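Local structure of UPF0234 protein XC_3703 (5B7W) at residues D20-E25 and A37-E42; I47-S50 and Q56-Q59; I63-L68 and L78-V83; R67-A70 and D74-C77; V144-D149 and L154-F159. The protein binds the second messenger cyclic di-GMP to regulate virulence and biofilm formation, and without that nucleotide promotes binding of a LysR-type transcriptional regulator to target genes. All coordinates share one frame; numbering follows the deposited sequence.

Overall arrangement
Contacts 1 to 4 belong to domain II and contact 5 to domain I, the two RRM-like halves of the chain. Contacts 1, 2 and 3 all join a helix to the same antiparallel sheet; contacts 1 and 2 meet through neighbouring strands, their centres 9 Å apart. Contacts 2, 3 and 4 follow one another along helix 54-70, and contacts 3 and 4, with centres 8 Å apart, share Arg67 and Leu68. The centre of contact 5 lies about 30 Å from that of contact 1, but its nearest atoms come within about 5 Å of contact 4. Phe156 of contact 5 is about 8 Å, side chain to side chain, from Arg135, which probably binds cyclic di-GMP.

Contact 1: residues D20-E25 and A37-E42; sequences DQANRE and AKFELE
Lys38 enters strand 38-42 beside Asn23 of the helix, its CB 4.1 Å from Asn23 OD1, and then carries its long chain off toward solvent. The next residue, Phe39, makes the real contact, first with its backbone. Its N-H gives an almost straight bond to Asn23 OD1 (N to OD1 2.8 Å, 176° at the hydrogen), arriving in the carbonyl plane on a lone pair. Its O in turn accepts from Asn23 ND2, also at 2.8 Å, with the acceptor lying in the plane of the amide. One side-chain amide thus imitates the backbone of a neighbouring strand, and the two bonds together fix its flip. Asn23 can present both atoms because its CG lies anti to the carbonyl carbon (chi1 -79°), which swings the amide off the helix surface toward the strand. The Phe39 side chain goes back into the core: the methyl of Ala22 sits over one face of the ring, with Ala22 CB 3.9 Å from the centroid in a CH-pi contact, while Asn23 OD1 lies at the ring edge, 3.5 Å from Phe39 CD1. Met60 and Leu64 of helix 54-70 also pack on this ring. Farther on, Leu41 turns its side chain to Leu15 and Thr16, earlier in helix 12-26. Strand and helix run nearly antiparallel, 167° apart and 7.8 Å between axes. This is an outermost strand, bonded through Lys38 and Glu40 to strand 46-51, with helix 12-26 lying against the four-stranded sheet of an RRM-like domain.

Contact 2: residues I47-S50 and Q56-Q59; sequences INQS and QVKQ
Gln49 and Val57 cross obliquely where helix 54-70 begins its run over the sheet of the RRM-like domain II, just after the chain has left strand 46-51. Gln49 leaves the helix-facing side of the strand with CG anti to the carbonyl carbon (chi1 -44°) and continues extended, and this carries its amide up alongside the first turns of the helix. Val57 meets it with one branch. CG1, set anti to the backbone N, lies 3.5 Å from Gln49 NE2 and 4.0 Å from Gln49 CB, so a single methyl touches both the root and the end of the glutamine. The other branch points toward the strand backbone, with Val57 CG2 4.3 Å from Ser50 C. The Ser50 side chain itself is turned away from the helix, and this residue contributes through its main chain, which also bonds to Lys38 of the adjacent strand 38-42. The closest CA atoms are those of Ser50 and Val57, 6.4 Å apart.

Gln49 is a buried polar residue among apolar neighbours, with Phe39, Met60 and Leu64 packed round it. The nearest atom of Val57 to the amide is a methyl carbon; Gln49 NE2 is hydrogen-bonded one helical turn later, to Thr61 OG1. That hydroxyl is also hydrogen-bonded to the backbone O of Val57, so Thr61 OG1 links Gln49 NE2 with the first turn of the helix.

Contact 3: residues I63-L68 and L78-V83; sequences ILRARL and LEFGDV
Helix 54-70 crosses the helix-covered side of the RRM-like sheet in domain II and reaches 78-85, one of the two outermost strands of that sheet, where Leu68 packs on Leu78 and Arg65 on Phe80. The helix and the strand run nearly antiparallel at 171°, and 12.0 Å between the axes means that side chains alone fill the gap. Leu68 and Leu78 reach toward each other tip to tip: Leu68 CD1 stands 3.6 Å from Leu78 CD1 and 3.7 Å from Leu78 CD2, one methyl facing the fork of the other leucine. Arg65 runs extended from CG to NE (chi3 173°), which is what lets a residue on the flank of the helix arrive at Phe80. On the way its CG passes 4.5 Å from Leu78 CD1. At the end, NH2 comes to 3.7 Å from Phe80 CE1, and Phe80 CZ lies over one face of the guanidinium. The two planes stay 53° apart, too tilted for a flat stack. Phe80 also packs against Thr61 of the helix and Gln92 and Val94 of the adjacent strand.

The chemistry is graded: the leucine pair is buried and wholly apolar, whereas the arginine, partly exposed, meets the phenylalanine through the end of its guanidinium. Dispersion probably does most of the work here, and the charged group probably remains partly hydrated.

Contact 4: residues R67-A70 and D74-C77; sequences RLLA and DVRC
The end of helix 54-70 and the 3-10 turn 75-77 face each other with Leu69 and Asp74 nearest, their CA atoms 6.2 Å apart. Val75 opens the turn and is the residue that reaches across. Its CG1, anti to its own carbonyl carbon (chi1 -69°), is wedged between two successive residues of the helix, 3.7 Å from Leu69 CG and 3.8 Å from Leu68 CB. The same methyl lies 3.6 Å from the backbone O of Arg65, one turn back. CG2 takes the position between N and C and meets Leu69 CD2 at 4.0 Å. Leu69 and Val75 cross at about a right angle, so the leucine's branch point lies across the valine fork. While Leu69 stays near the surface, Leu68 is buried, with Ile73 and the Leu15 and Ala18 side chains of helix 12-26 round it.

In the RRM-like domain this is the link from the second helix to strand 78-85, an outermost strand of the sheet. An Asx turn leads into the 3-10 segment: Asp74 OD1 accepts from Arg76 N at 3.1 Å, met from above the carboxylate plane. Asp74 O accepts from Cys77 N at 3.2 Å, which closes the 3-10 turn. The other carboxylate oxygen of Asp74 is paired with the Arg76 guanidinium in a salt bridge whose modelled length is doubtful. Asp74 and Cys77 also touch Pro153, a residue of domain I.

Contact 5: residues V144-D149 and L154-F159; sequences VLKKAD and LQFDNF
Leu145 has CG anti to its carbonyl carbon (chi1 -70°) and Phe156 the same arrangement (chi1 -45°), and these two choices send the leucine branch from the last turn of helix 135-146 and the ring from the strand toward one another. Leu145 CD1 comes in at the edge of the ring, near its plane, 3.7 Å from Phe156 CE1, and Leu145 CB follows at 3.9 Å from Phe156 CZ. Lys146, the next residue, lies along another part of the same ring. Its CG is 4.0 Å from Phe156 CE2; the chain then bends at its last torsion (chi4 -83°), which brings NZ to 3.9 Å from that same CE2, obliquely to the ring. The ammonium group is therefore near the aromatic without standing squarely over it, and any electrostatic gain is probably modest.

Leu154 fills the base of the contact, its CD1 3.9 Å from the backbone O of Leu145 and 4.1 Å from Leu145 CB. The chain leaves helical geometry at Lys147, and four residues, 150 to 153, separate the two segments, so helix and strand meet close to the turn that joins them. Phe156 is about 8 Å, side chain to side chain, from Arg135, which probably binds cyclic di-GMP at the other end of the helix. Within the RRM-like domain I, Phe156 also packs on Ile142 of helix 135-146, Leu145 reaches Leu108 and Leu112 of helix 102-114 and Val6 of strand 3-7, and strand 155-160 pairs antiparallel with strand 3-7 as an outermost strand of the sheet.

Contact 1: residues D20-E25 and A37-E42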
# COMPACT_ATOMS: atom_id res chain seq x y z
N ASP A 20 -9.81 12.51 -2.55
CA ASP A 20 -10.58 13.66 -2.99
C ASP A 20 -11.04 13.49 -4.43
O ASP A 20 -12.19 13.81 -4.77
CB ASP A 20 -9.75 14.94 -2.86
CG ASP A 20 -9.42 15.26 -1.41
OD1 ASP A 20 -10.24 14.96 -0.53
OD2 ASP A 20 -8.33 15.83 -1.17
N GLN A 21 -10.17 12.98 -5.30
CA GLN A 21 -10.56 12.75 -6.69
C GLN A 21 -11.59 11.63 -6.80
O GLN A 21 -12.44 11.67 -7.70
CB GLN A 21 -9.34 12.44 -7.55
CG GLN A 21 -8.33 13.57 -7.61
CD GLN A 21 -7.05 13.19 -8.34
OE1 GLN A 21 -6.95 12.10 -8.91
NE2 GLN A 21 -6.07 14.08 -8.32
N ALA A 22 -11.54 10.65 -5.90
CA ALA A 22 -12.54 9.58 -5.92
C ALA A 22 -13.92 10.11 -5.52
O ALA A 22 -14.93 9.72 -6.11
CB ALA A 22 -12.12 8.45 -4.99
N ASN A 23 -13.97 11.00 -4.53
CA ASN A 23 -15.24 11.63 -4.17
C ASN A 23 -15.74 12.53 -5.29
O ASN A 23 -16.94 12.55 -5.59
CB ASN A 23 -15.09 12.42 -2.87
CG ASN A 23 -15.13 11.53 -1.64
OD1 ASN A 23 -15.99 10.65 -1.53
ND2 ASN A 23 -14.20 11.74 -0.72
N ARG A 24 -14.84 13.28 -5.92
CA ARG A 24 -15.22 14.10 -7.07
C ARG A 24 -15.73 13.23 -8.21
O ARG A 24 -16.67 13.61 -8.92
CB ARG A 24 -14.04 14.95 -7.53
CG ARG A 24 -13.89 16.27 -6.79
CD ARG A 24 -14.52 17.41 -7.57
NE ARG A 24 -13.80 17.68 -8.81
CZ ARG A 24 -12.79 18.55 -8.91
NH1 ARG A 24 -12.39 19.23 -7.84
NH2 ARG A 24 -12.19 18.74 -10.07
N GLU A 25 -15.13 12.05 -8.39
CA GLU A 25 -15.53 11.18 -9.49
C GLU A 25 -16.92 10.60 -9.26
O GLU A 25 -17.69 10.40 -10.21
CB GLU A 25 -14.50 10.07 -9.68
CG GLU A 25 -14.53 9.41 -11.05
CD GLU A 25 -13.21 8.76 -11.40
OE1 GLU A 25 -13.09 7.53 -11.26
OE2 GLU A 25 -12.28 9.49 -11.82
N ALA A 37 -23.18 8.22 -0.99
CA ALA A 37 -21.97 7.41 -1.02
C ALA A 37 -20.77 8.33 -0.91
O ALA A 37 -20.81 9.48 -1.37
CB ALA A 37 -21.89 6.57 -2.30
N LYS A 38 -19.70 7.83 -0.29
CA LYS A 38 -18.56 8.68 0.00
C LYS A 38 -17.34 7.83 0.35
O LYS A 38 -17.47 6.70 0.84
CB LYS A 38 -18.87 9.64 1.15
CG LYS A 38 -19.44 8.95 2.38
CD LYS A 38 -19.86 9.94 3.46
CE LYS A 38 -18.76 10.14 4.48
NZ LYS A 38 -19.24 10.90 5.67
N PHE A 39 -16.17 8.39 0.09
CA PHE A 39 -14.90 7.89 0.62
C PHE A 39 -14.45 8.84 1.72
O PHE A 39 -14.47 10.06 1.54
CB PHE A 39 -13.81 7.82 -0.46
CG PHE A 39 -14.19 7.02 -1.67
CD1 PHE A 39 -14.85 7.61 -2.73
CD2 PHE A 39 -13.83 5.68 -1.77
CE1 PHE A 39 -15.18 6.89 -3.86
CE2 PHE A 39 -14.16 4.95 -2.90
CZ PHE A 39 -14.83 5.56 -3.94
N GLU A 40 -14.02 8.28 2.85
CA GLU A 40 -13.49 9.08 3.95
C GLU A 40 -12.12 8.56 4.33
O GLU A 40 -11.98 7.40 4.73
CB GLU A 40 -14.42 9.05 5.17
CG GLU A 40 -13.94 9.92 6.31
CD GLU A 40 -14.27 9.35 7.67
OE1 GLU A 40 -14.75 8.20 7.74
OE2 GLU A 40 -14.03 10.04 8.68
N LEU A 41 -11.10 9.41 4.19
CA LEU A 41 -9.76 9.07 4.63
C LEU A 41 -9.63 9.35 6.13
O LEU A 41 -9.88 10.47 6.58
CB LEU A 41 -8.72 9.87 3.84
CG LEU A 41 -7.26 9.58 4.22
CD1 LEU A 41 -6.96 8.10 4.03
CD2 LEU A 41 -6.32 10.44 3.40
N GLU A 42 -9.24 8.33 6.89
CA GLU A 42 -9.22 8.39 8.34
C GLU A 42 -7.79 8.24 8.84
O GLU A 42 -7.16 7.21 8.60
CB GLU A 42 -10.13 7.31 8.93
CG GLU A 42 -10.10 7.20 10.44
CD GLU A 42 -11.01 6.10 10.95
OE1 GLU A 42 -12.18 6.05 10.52
OE2 GLU A 42 -10.55 5.27 11.77

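Contact 2: residues I47-S50 and Q56-Q59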
# COMPACT_ATOMS: atom_id res chain seq x y z
N ILE A 47 -9.33 4.11 4.71
CA ILE A 47 -10.30 4.66 3.77
C ILE A 47 -11.62 3.94 4.01
O ILE A 47 -11.72 2.73 3.77
CB ILE A 47 -9.84 4.52 2.31
CG1 ILE A 47 -8.53 5.27 2.08
CG2 ILE A 47 -10.92 5.02 1.37
CD1 ILE A 47 -8.02 5.17 0.66
N ASN A 48 -12.62 4.68 4.48
CA ASN A 48 -13.94 4.11 4.73
C ASN A 48 -14.82 4.32 3.51
O ASN A 48 -15.06 5.46 3.09
CB ASN A 48 -14.57 4.74 5.97
CG ASN A 48 -13.97 4.20 7.26
OD1 ASN A 48 -13.89 2.99 7.47
ND2 ASN A 48 -13.54 5.11 8.13
N GLN A 49 -15.30 3.23 2.93
CA GLN A 49 -16.25 3.26 1.83
C GLN A 49 -17.65 2.98 2.36
O GLN A 49 -17.83 2.10 3.20
CB GLN A 49 -15.89 2.24 0.75
CG GLN A 49 -14.41 2.19 0.40
CD GLN A 49 -14.13 1.29 -0.79
OE1 GLN A 49 -13.72 1.75 -1.85
NE2 GLN A 49 -14.36 -0.01 -0.62
N SER A 50 -18.63 3.74 1.87
CA SER A 50 -20.01 3.58 2.31
C SER A 50 -20.94 3.85 1.14
O SER A 50 -20.78 4.84 0.43
CB SER A 50 -20.33 4.53 3.48
OG SER A 50 -20.14 5.88 3.11
N GLN A 56 -22.56 -1.35 -4.93
CA GLN A 56 -22.11 0.02 -5.13
C GLN A 56 -20.76 0.27 -4.46
O GLN A 56 -19.96 1.06 -4.96
CB GLN A 56 -23.16 1.00 -4.62
CG GLN A 56 -24.33 1.19 -5.57
CD GLN A 56 -25.49 1.93 -4.93
OE1 GLN A 56 -25.92 1.59 -3.83
NE2 GLN A 56 -25.99 2.95 -5.61
N VAL A 57 -20.50 -0.39 -3.33
CA VAL A 57 -19.17 -0.31 -2.73
C VAL A 57 -18.15 -1.00 -3.61
O VAL A 57 -17.01 -0.53 -3.76
CB VAL A 57 -19.19 -0.89 -1.30
CG1 VAL A 57 -17.77 -0.98 -0.75
CG2 VAL A 57 -20.05 -0.04 -0.39
N LYS A 58 -18.53 -2.12 -4.23
CA LYS A 58 -17.64 -2.80 -5.16
C LYS A 58 -17.28 -1.90 -6.33
O LYS A 58 -16.13 -1.89 -6.79
CB LYS A 58 -18.28 -4.10 -5.66
CG LYS A 58 -17.33 -5.00 -6.43
CD LYS A 58 -18.03 -5.73 -7.56
CE LYS A 58 -18.87 -6.89 -7.05
NZ LYS A 58 -19.43 -7.69 -8.18
N GLN A 59 -18.25 -1.13 -6.83
CA GLN A 59 -17.95 -0.13 -7.86
C GLN A 59 -16.97 0.91 -7.33
O GLN A 59 -16.01 1.28 -8.02
CB GLN A 59 -19.24 0.55 -8.32
CG GLN A 59 -20.19 -0.34 -9.10
CD GLN A 59 -21.42 0.41 -9.55
OE1 GLN A 59 -22.15 0.97 -8.73
NE2 GLN A 59 -21.66 0.43 -10.85

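Contact 3: residues I63-L68 and L78-V83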
# COMPACT_ATOMS: atom_id res chain seq x y z
N ILE A 63 -13.19 2.49 -8.49
CA ILE A 63 -12.84 3.90 -8.57
C ILE A 63 -11.65 4.21 -7.67
O ILE A 63 -10.72 4.92 -8.07
CB ILE A 63 -14.06 4.77 -8.20
CG1 ILE A 63 -15.21 4.54 -9.18
CG2 ILE A 63 -13.67 6.25 -8.15
CD1 ILE A 63 -16.49 5.24 -8.79
N LEU A 64 -11.67 3.69 -6.45
CA LEU A 64 -10.59 3.97 -5.50
C LEU A 64 -9.26 3.42 -6.00
O LEU A 64 -8.22 4.06 -5.84
CB LEU A 64 -10.94 3.40 -4.13
CG LEU A 64 -9.93 3.67 -3.01
CD1 LEU A 64 -9.77 5.17 -2.79
CD2 LEU A 64 -10.34 2.97 -1.72
N ARG A 65 -9.28 2.22 -6.59
CA ARG A 65 -8.06 1.66 -7.16
C ARG A 65 -7.51 2.55 -8.27
O ARG A 65 -6.32 2.88 -8.30
CB ARG A 65 -8.31 0.25 -7.69
CG ARG A 65 -8.42 -0.83 -6.62
CD ARG A 65 -8.22 -2.21 -7.24
NE ARG A 65 -8.14 -3.26 -6.24
CZ ARG A 65 -9.08 -4.18 -6.05
NH1 ARG A 65 -10.18 -4.18 -6.80
NH2 ARG A 65 -8.93 -5.11 -5.11
N ALA A 66 -8.38 2.96 -9.20
CA ALA A 66 -7.94 3.77 -10.33
C ALA A 66 -7.41 5.12 -9.87
O ALA A 66 -6.43 5.64 -10.42
CB ALA A 66 -9.08 3.96 -11.33
N ARG A 67 -8.04 5.71 -8.85
CA ARG A 67 -7.57 7.00 -8.35
C ARG A 67 -6.21 6.87 -7.67
O ARG A 67 -5.32 7.69 -7.90
CB ARG A 67 -8.59 7.60 -7.39
CG ARG A 67 -9.88 8.07 -8.05
CD ARG A 67 -9.59 8.94 -9.26
NE ARG A 67 -9.81 8.23 -10.51
CZ ARG A 67 -9.18 8.51 -11.65
NH1 ARG A 67 -8.29 9.49 -11.70
NH2 ARG A 67 -9.44 7.81 -12.75
N LEU A 68 -6.04 5.84 -6.84
CA LEU A 68 -4.76 5.64 -6.16
C LEU A 68 -3.64 5.37 -7.16
O LEU A 68 -2.55 5.93 -7.05
CB LEU A 68 -4.88 4.49 -5.16
CG LEU A 68 -5.71 4.78 -3.90
CD1 LEU A 68 -6.07 3.50 -3.19
CD2 LEU A 68 -4.95 5.71 -2.97
N LEU A 78 -3.31 -1.95 -0.27
CA LEU A 78 -4.67 -1.89 0.25
C LEU A 78 -5.03 -3.21 0.92
O LEU A 78 -4.81 -4.29 0.37
CB LEU A 78 -5.66 -1.59 -0.88
CG LEU A 78 -5.49 -0.25 -1.60
CD1 LEU A 78 -6.61 -0.06 -2.62
CD2 LEU A 78 -5.46 0.90 -0.61
N GLU A 79 -5.59 -3.11 2.12
CA GLU A 79 -6.10 -4.26 2.87
C GLU A 79 -7.60 -4.07 3.04
O GLU A 79 -8.04 -3.23 3.83
CB GLU A 79 -5.41 -4.40 4.22
CG GLU A 79 -5.94 -5.55 5.06
CD GLU A 79 -5.60 -5.39 6.53
OE1 GLU A 79 -6.21 -4.53 7.20
OE2 GLU A 79 -4.72 -6.14 7.02
N PHE A 80 -8.39 -4.85 2.30
CA PHE A 80 -9.84 -4.71 2.30
C PHE A 80 -10.45 -5.55 3.41
O PHE A 80 -10.27 -6.77 3.44
CB PHE A 80 -10.42 -5.12 0.94
CG PHE A 80 -10.10 -4.16 -0.16
CD1 PHE A 80 -8.92 -4.26 -0.87
CD2 PHE A 80 -10.99 -3.15 -0.49
CE1 PHE A 80 -8.62 -3.38 -1.89
CE2 PHE A 80 -10.70 -2.26 -1.51
CZ PHE A 80 -9.52 -2.37 -2.21
N GLY A 81 -11.16 -4.89 4.32
CA GLY A 81 -11.93 -5.59 5.33
C GLY A 81 -13.23 -6.13 4.76
O GLY A 81 -13.54 -5.99 3.57
N ASP A 82 -14.02 -6.75 5.63
CA ASP A 82 -15.31 -7.28 5.22
C ASP A 82 -16.28 -6.15 4.90
O ASP A 82 -16.28 -5.11 5.56
CB ASP A 82 -15.90 -8.17 6.31
CG ASP A 82 -15.24 -9.53 6.37
OD1 ASP A 82 -15.16 -10.09 7.48
OD2 ASP A 82 -14.81 -10.04 5.31
N VAL A 83 -17.10 -6.36 3.88
CA VAL A 83 -18.18 -5.43 3.56
C VAL A 83 -19.30 -5.65 4.56
O VAL A 83 -19.94 -6.71 4.57
CB VAL A 83 -18.68 -5.61 2.12
CG1 VAL A 83 -19.77 -4.59 1.82
CG2 VAL A 83 -17.53 -5.48 1.13

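Contact 4: residues R67-A70 and D74-C77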
# COMPACT_ATOMS: atom_id res chain seq x y z
N ARG A 67 -8.04 5.71 -8.85
CA ARG A 67 -7.57 7.00 -8.35
C ARG A 67 -6.21 6.87 -7.67
O ARG A 67 -5.32 7.69 -7.90
CB ARG A 67 -8.59 7.60 -7.39
CG ARG A 67 -9.88 8.07 -8.05
CD ARG A 67 -9.59 8.94 -9.26
NE ARG A 67 -9.81 8.23 -10.51
CZ ARG A 67 -9.18 8.51 -11.65
NH1 ARG A 67 -8.29 9.49 -11.70
NH2 ARG A 67 -9.44 7.81 -12.75
N LEU A 68 -6.04 5.84 -6.84
CA LEU A 68 -4.76 5.64 -6.16
C LEU A 68 -3.64 5.37 -7.16
O LEU A 68 -2.55 5.93 -7.05
CB LEU A 68 -4.88 4.49 -5.16
CG LEU A 68 -5.71 4.78 -3.90
CD1 LEU A 68 -6.07 3.50 -3.19
CD2 LEU A 68 -4.95 5.71 -2.97
N LEU A 69 -3.90 4.50 -8.14
CA LEU A 69 -2.92 4.25 -9.19
C LEU A 69 -2.60 5.53 -9.96
O LEU A 69 -1.44 5.79 -10.29
CB LEU A 69 -3.42 3.16 -10.13
CG LEU A 69 -3.51 1.75 -9.53
CD1 LEU A 69 -4.39 0.85 -10.38
CD2 LEU A 69 -2.13 1.15 -9.37
N ALA A 70 -3.62 6.34 -10.23
CA ALA A 70 -3.42 7.59 -10.97
C ALA A 70 -2.50 8.55 -10.24
O ALA A 70 -1.92 9.44 -10.88
CB ALA A 70 -4.76 8.26 -11.25
N ASP A 74 0.95 2.15 -5.48
CA ASP A 74 0.75 0.72 -5.72
C ASP A 74 -0.40 0.24 -4.84
O ASP A 74 -0.27 0.20 -3.61
CB ASP A 74 2.04 -0.04 -5.42
CG ASP A 74 1.98 -1.49 -5.88
OD1 ASP A 74 0.87 -2.05 -6.00
OD2 ASP A 74 3.06 -2.07 -6.11
N VAL A 75 -1.51 -0.15 -5.46
CA VAL A 75 -2.72 -0.50 -4.71
C VAL A 75 -2.61 -1.84 -4.01
O VAL A 75 -3.57 -2.26 -3.34
CB VAL A 75 -3.97 -0.52 -5.62
CG1 VAL A 75 -4.32 0.89 -6.07
CG2 VAL A 75 -3.74 -1.43 -6.82
N ARG A 76 -1.49 -2.54 -4.13
CA ARG A 76 -1.29 -3.75 -3.33
C ARG A 76 -1.11 -3.43 -1.85
O ARG A 76 -1.17 -4.35 -1.03
CB ARG A 76 -0.10 -4.55 -3.86
CG ARG A 76 -0.40 -5.34 -5.12
CD ARG A 76 0.82 -6.10 -5.64
NE ARG A 76 1.91 -5.22 -6.02
CZ ARG A 76 3.06 -5.12 -5.36
NH1 ARG A 76 3.27 -5.85 -4.27
NH2 ARG A 76 4.00 -4.28 -5.78
N CYS A 77 -0.89 -2.16 -1.51
CA CYS A 77 -0.87 -1.73 -0.12
C CYS A 77 -2.26 -1.71 0.51
O CYS A 77 -2.37 -1.48 1.72
CB CYS A 77 -0.24 -0.34 -0.01
SG CYS A 77 -1.28 1.00 -0.67

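Contact 5: residues V144-D149 and L154-F159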
# COMPACT_ATOMS: atom_id res chain seq x y z
N VAL A 144 16.14 -8.61 -6.67
CA VAL A 144 15.41 -9.77 -6.16
C VAL A 144 14.14 -9.32 -5.44
O VAL A 144 13.06 -9.89 -5.64
CB VAL A 144 16.31 -10.61 -5.24
CG1 VAL A 144 15.47 -11.48 -4.32
CG2 VAL A 144 17.24 -11.48 -6.07
N LEU A 145 14.25 -8.29 -4.59
CA LEU A 145 13.10 -7.83 -3.82
C LEU A 145 12.00 -7.30 -4.74
O LEU A 145 10.81 -7.47 -4.45
CB LEU A 145 13.52 -6.77 -2.81
CG LEU A 145 14.37 -7.26 -1.63
CD1 LEU A 145 14.91 -6.08 -0.83
CD2 LEU A 145 13.58 -8.20 -0.74
N LYS A 146 12.38 -6.64 -5.84
CA LYS A 146 11.39 -6.18 -6.80
C LYS A 146 10.60 -7.34 -7.39
O LYS A 146 9.37 -7.35 -7.37
CB LYS A 146 12.07 -5.38 -7.92
CG LYS A 146 12.59 -4.01 -7.53
CD LYS A 146 12.98 -3.22 -8.78
CE LYS A 146 13.95 -2.09 -8.47
NZ LYS A 146 13.25 -0.87 -7.98
N LYS A 147 11.31 -8.35 -7.91
CA LYS A 147 10.68 -9.50 -8.56
C LYS A 147 10.24 -10.58 -7.59
O LYS A 147 10.35 -11.77 -7.89
CB LYS A 147 11.65 -10.06 -9.60
CG LYS A 147 12.02 -9.10 -10.71
CD LYS A 147 12.92 -9.77 -11.75
CE LYS A 147 12.30 -11.07 -12.25
NZ LYS A 147 10.96 -10.85 -12.86
N ALA A 148 9.74 -10.21 -6.42
CA ALA A 148 9.33 -11.16 -5.40
C ALA A 148 7.80 -11.27 -5.36
O ALA A 148 7.08 -10.55 -6.04
CB ALA A 148 9.87 -10.75 -4.03
N ASP A 149 7.32 -12.21 -4.55
CA ASP A 149 5.89 -12.43 -4.35
C ASP A 149 5.55 -11.96 -2.94
O ASP A 149 5.47 -12.76 -2.00
CB ASP A 149 5.52 -13.89 -4.58
CG ASP A 149 4.03 -14.09 -4.80
OD1 ASP A 149 3.59 -13.99 -5.97
OD2 ASP A 149 3.30 -14.34 -3.82
N LEU A 154 7.19 -2.28 -2.25
CA LEU A 154 8.51 -1.99 -1.71
C LEU A 154 9.14 -0.83 -2.47
O LEU A 154 9.11 -0.81 -3.71
CB LEU A 154 9.42 -3.22 -1.78
CG LEU A 154 8.99 -4.46 -0.99
CD1 LEU A 154 10.04 -5.55 -1.10
CD2 LEU A 154 8.73 -4.10 0.47
N GLN A 155 9.69 0.12 -1.74
CA GLN A 155 10.56 1.16 -2.29
C GLN A 155 11.91 1.09 -1.59
O GLN A 155 12.08 0.40 -0.58
CB GLN A 155 9.94 2.55 -2.14
CG GLN A 155 8.51 2.67 -2.66
CD GLN A 155 7.48 2.39 -1.59
OE1 GLN A 155 7.55 2.95 -0.49
NE2 GLN A 155 6.52 1.53 -1.90
N PHE A 156 12.88 1.81 -2.15
CA PHE A 156 14.25 1.75 -1.65
C PHE A 156 14.85 3.15 -1.67
O PHE A 156 14.77 3.84 -2.68
CB PHE A 156 15.09 0.79 -2.50
CG PHE A 156 14.41 -0.51 -2.80
CD1 PHE A 156 14.52 -1.59 -1.93
CD2 PHE A 156 13.65 -0.67 -3.95
CE1 PHE A 156 13.89 -2.78 -2.21
CE2 PHE A 156 13.02 -1.86 -4.23
CZ PHE A 156 13.14 -2.92 -3.36
N ASP A 157 15.44 3.55 -0.55
CA ASP A 157 16.01 4.88 -0.41
C ASP A 157 17.10 4.85 0.65
O ASP A 157 17.50 3.77 1.11
CB ASP A 157 14.92 5.91 -0.08
CG ASP A 157 14.36 5.74 1.32
OD1 ASP A 157 14.50 4.64 1.90
OD2 ASP A 157 13.77 6.71 1.85
N ASN A 158 17.57 6.03 1.04
CA ASN A 158 18.55 6.20 2.12
C ASN A 158 19.81 5.38 1.84
O ASN A 158 20.34 4.69 2.72
CB ASN A 158 17.94 5.84 3.48
CG ASN A 158 18.72 6.43 4.63
OD1 ASN A 158 18.82 5.83 5.70
ND2 ASN A 158 19.27 7.62 4.43
N PHE A 159 20.30 5.47 0.61
CA PHE A 159 21.53 4.79 0.21
C PHE A 159 22.72 5.48 0.87
O PHE A 159 23.03 6.64 0.56
CB PHE A 159 21.67 4.79 -1.31
CG PHE A 159 20.68 3.90 -2.01
CD1 PHE A 159 19.35 4.26 -2.11
CD2 PHE A 159 21.10 2.71 -2.58
CE1 PHE A 159 18.44 3.44 -2.76
CE2 PHE A 159 20.20 1.89 -3.23
CZ PHE A 159 18.87 2.25 -3.32